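Local coordinates for superoxide dismutase (Methanothermobacter thermautotrophicus, PDB 1MA1), which destroys superoxide radicals, converting them to hydrogen peroxide and dioxygen at one iron ion per subunit, and assembles as a homotetramer, at residues 117-122 with 144-149. Sequence-based numbering, arbitrary orientation.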
loop_
_atom_site.group_PDB
_atom_site.type_symbol
_atom_site.label_atom_id
_atom_site.label_comp_id
_atom_site.label_asym_id
_atom_site.label_seq_id
_atom_site.Cartn_x
_atom_site.Cartn_y
_atom_site.Cartn_z
ATOM N N ARG A 117 3.585 1.688 -26.855
ATOM C CA ARG A 117 2.480 0.747 -26.834
ATOM C C ARG A 117 2.876 -0.436 -25.974
ATOM O O ARG A 117 2.064 -0.960 -25.215
ATOM C CB ARG A 117 2.192 0.291 -28.264
ATOM C CG ARG A 117 0.920 -0.493 -28.480
ATOM C CD ARG A 117 0.858 -0.855 -29.945
ATOM N NE ARG A 117 -0.394 -1.508 -30.318
ATOM C CZ ARG A 117 -0.721 -2.768 -30.023
ATOM N NH1 ARG A 117 0.127 -3.549 -29.345
ATOM N NH2 ARG A 117 -1.919 -3.240 -30.387
ATOM N N LYS A 118 4.135 -0.839 -26.082
ATOM C CA LYS A 118 4.599 -2.045 -25.419
ATOM C C LYS A 118 4.791 -1.800 -23.928
ATOM O O LYS A 118 4.339 -2.585 -23.100
ATOM C CB LYS A 118 5.921 -2.496 -26.035
ATOM C CG LYS A 118 6.518 -3.740 -25.394
ATOM C CD LYS A 118 7.980 -3.856 -25.785
ATOM C CE LYS A 118 8.610 -5.118 -25.242
ATOM N NZ LYS A 118 10.046 -5.147 -25.581
ATOM N N GLU A 119 5.468 -0.703 -23.597
ATOM C CA GLU A 119 5.672 -0.340 -22.205
ATOM C C GLU A 119 4.334 -0.134 -21.493
ATOM O O GLU A 119 4.127 -0.649 -20.389
ATOM C CB GLU A 119 6.525 0.930 -22.098
ATOM C CG GLU A 119 8.011 0.693 -22.257
ATOM C CD GLU A 119 8.836 1.943 -21.997
ATOM O OE1 GLU A 119 8.383 2.775 -21.181
ATOM O OE2 GLU A 119 9.938 2.091 -22.590
ATOM N N PHE A 120 3.424 0.603 -22.131
ATOM C CA PHE A 120 2.104 0.865 -21.551
ATOM C C PHE A 120 1.356 -0.450 -21.339
ATOM O O PHE A 120 0.634 -0.615 -20.355
ATOM C CB PHE A 120 1.279 1.759 -22.477
ATOM C CG PHE A 120 0.084 2.375 -21.815
ATOM C CD1 PHE A 120 0.224 3.497 -20.994
ATOM C CD2 PHE A 120 -1.184 1.829 -21.993
ATOM C CE1 PHE A 120 -0.874 4.061 -20.364
ATOM C CE2 PHE A 120 -2.300 2.385 -21.364
ATOM C CZ PHE A 120 -2.148 3.503 -20.547
ATOM N N SER A 121 1.543 -1.384 -22.270
ATOM C CA SER A 121 0.930 -2.695 -22.170
ATOM C C SER A 121 1.500 -3.531 -21.030
ATOM O O SER A 121 0.750 -4.222 -20.330
ATOM C CB SER A 121 1.076 -3.439 -23.498
ATOM O OG SER A 121 0.259 -2.853 -24.508
ATOM N N GLN A 122 2.816 -3.464 -20.831
ATOM C CA GLN A 122 3.423 -4.136 -19.696
ATOM C C GLN A 122 2.933 -3.542 -18.387
ATOM O O GLN A 122 2.741 -4.263 -17.393
ATOM C CB GLN A 122 4.937 -4.008 -19.742
ATOM C CG GLN A 122 5.635 -4.648 -20.918
ATOM C CD GLN A 122 7.151 -4.642 -20.736
ATOM O OE1 GLN A 122 7.895 -4.586 -21.711
ATOM N NE2 GLN A 122 7.615 -4.709 -19.479
ATOM N N LEU A 144 6.664 12.713 -21.053
ATOM C CA LEU A 144 5.566 11.802 -20.762
ATOM C C LEU A 144 6.016 10.744 -19.773
ATOM O O LEU A 144 7.079 10.150 -19.936
ATOM C CB LEU A 144 5.062 11.123 -22.041
ATOM C CG LEU A 144 4.396 12.032 -23.093
ATOM C CD1 LEU A 144 4.217 11.255 -24.392
ATOM C CD2 LEU A 144 3.046 12.590 -22.560
ATOM N N PHE A 145 5.209 10.520 -18.740
ATOM C CA PHE A 145 5.421 9.439 -17.772
ATOM C C PHE A 145 4.274 8.441 -17.870
ATOM O O PHE A 145 3.130 8.812 -18.115
ATOM C CB PHE A 145 5.449 9.980 -16.334
ATOM C CG PHE A 145 6.691 10.753 -15.979
ATOM C CD1 PHE A 145 6.739 11.498 -14.805
ATOM C CD2 PHE A 145 7.815 10.724 -16.797
ATOM C CE1 PHE A 145 7.886 12.206 -14.449
ATOM C CE2 PHE A 145 8.983 11.432 -16.450
ATOM C CZ PHE A 145 9.015 12.172 -15.276
ATOM N N ILE A 146 4.580 7.172 -17.651
ATOM C CA ILE A 146 3.537 6.203 -17.344
ATOM C C ILE A 146 3.509 5.942 -15.832
ATOM O O ILE A 146 4.555 5.810 -15.195
ATOM C CB ILE A 146 3.789 4.879 -18.115
ATOM C CG1 ILE A 146 3.876 5.174 -19.619
ATOM C CG2 ILE A 146 2.684 3.856 -17.806
ATOM C CD1 ILE A 146 4.093 3.933 -20.486
ATOM N N MET A 147 2.323 5.881 -15.242
ATOM C CA MET A 147 2.239 5.322 -13.893
ATOM C C MET A 147 1.364 4.084 -13.796
ATOM O O MET A 147 0.386 3.938 -14.534
ATOM C CB MET A 147 1.795 6.390 -12.854
ATOM C CG MET A 147 0.924 7.524 -13.367
ATOM S SD MET A 147 0.440 8.795 -12.120
ATOM C CE MET A 147 1.821 9.681 -12.121
ATOM N N GLN A 148 1.738 3.174 -12.903
ATOM C CA GLN A 148 0.943 1.972 -12.692
ATOM C C GLN A 148 0.214 2.110 -11.379
ATOM O O GLN A 148 0.820 1.991 -10.333
ATOM C CB GLN A 148 1.833 0.738 -12.651
ATOM C CG GLN A 148 1.065 -0.545 -12.590
ATOM C CD GLN A 148 1.943 -1.715 -12.267
ATOM O OE1 GLN A 148 2.373 -1.888 -11.118
ATOM N NE2 GLN A 148 2.234 -2.530 -13.282
ATOM N N VAL A 149 -1.085 2.380 -11.442
ATOM C CA VAL A 149 -1.878 2.628 -10.255
ATOM C C VAL A 149 -2.457 1.323 -9.741
ATOM O O VAL A 149 -3.124 0.619 -10.487
ATOM C CB VAL A 149 -3.039 3.543 -10.557
ATOM C CG1 VAL A 149 -3.854 3.757 -9.270
ATOM C CG2 VAL A 149 -2.514 4.851 -11.171
#
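Ile-146 reaches from its strand to the helix wall with its delta methyl, which settles where Glu-119 gives way to Phe-120. Its CD1 lies 3.8 Å from Phe-120 N. The same methyl meets the Phe-120 ring at its edge, close to the ring plane, 3.9 Å from Phe-120 CD1, whereas the gamma methyl CG2 approaches that ring carbon from off the plane, at 4.0 Å. A beta-branched side chain suits this place because its two branches reach the ring at different heights, the longer one, extended (chi2 -179°), also spanning to the helix backbone.

No hydrogen bond links the segments. This is helix-on-sheet packing in the C-terminal alpha/beta domain of the iron/manganese superoxide dismutases: helix 113-125 runs beside strand 143-150, an outermost strand, within this chain, of the antiparallel sheet. The segment axes, 9.3 Å apart, run nearly parallel, N to C, at 20°.

With CG anti to the backbone N (chi1 -164°), the Phe-120 ring presents its CD1 edge to Ile-146 and rests on Ala-133, Leu-164 and Leu-166 of the other two strands, a large flat group suited to covering several small or aliphatic neighbours. Glu-119 lends only its aliphatic base, CB lying 4.2 Å from Ile-146 CD1; its buried carboxylate pairs with Arg-115 through OE2 and with Arg-56 of the second subunit through OE1, which would probably favour the charged form. Gln-148 is long enough to bring its amide nearer the helix, where NE2 supplies an N-H to Ala-123 O, just past residues 117-122. Phe-110 touches both Glu-119 and Ile-146, and Leu-68 of the second subunit also packs on Ile-146.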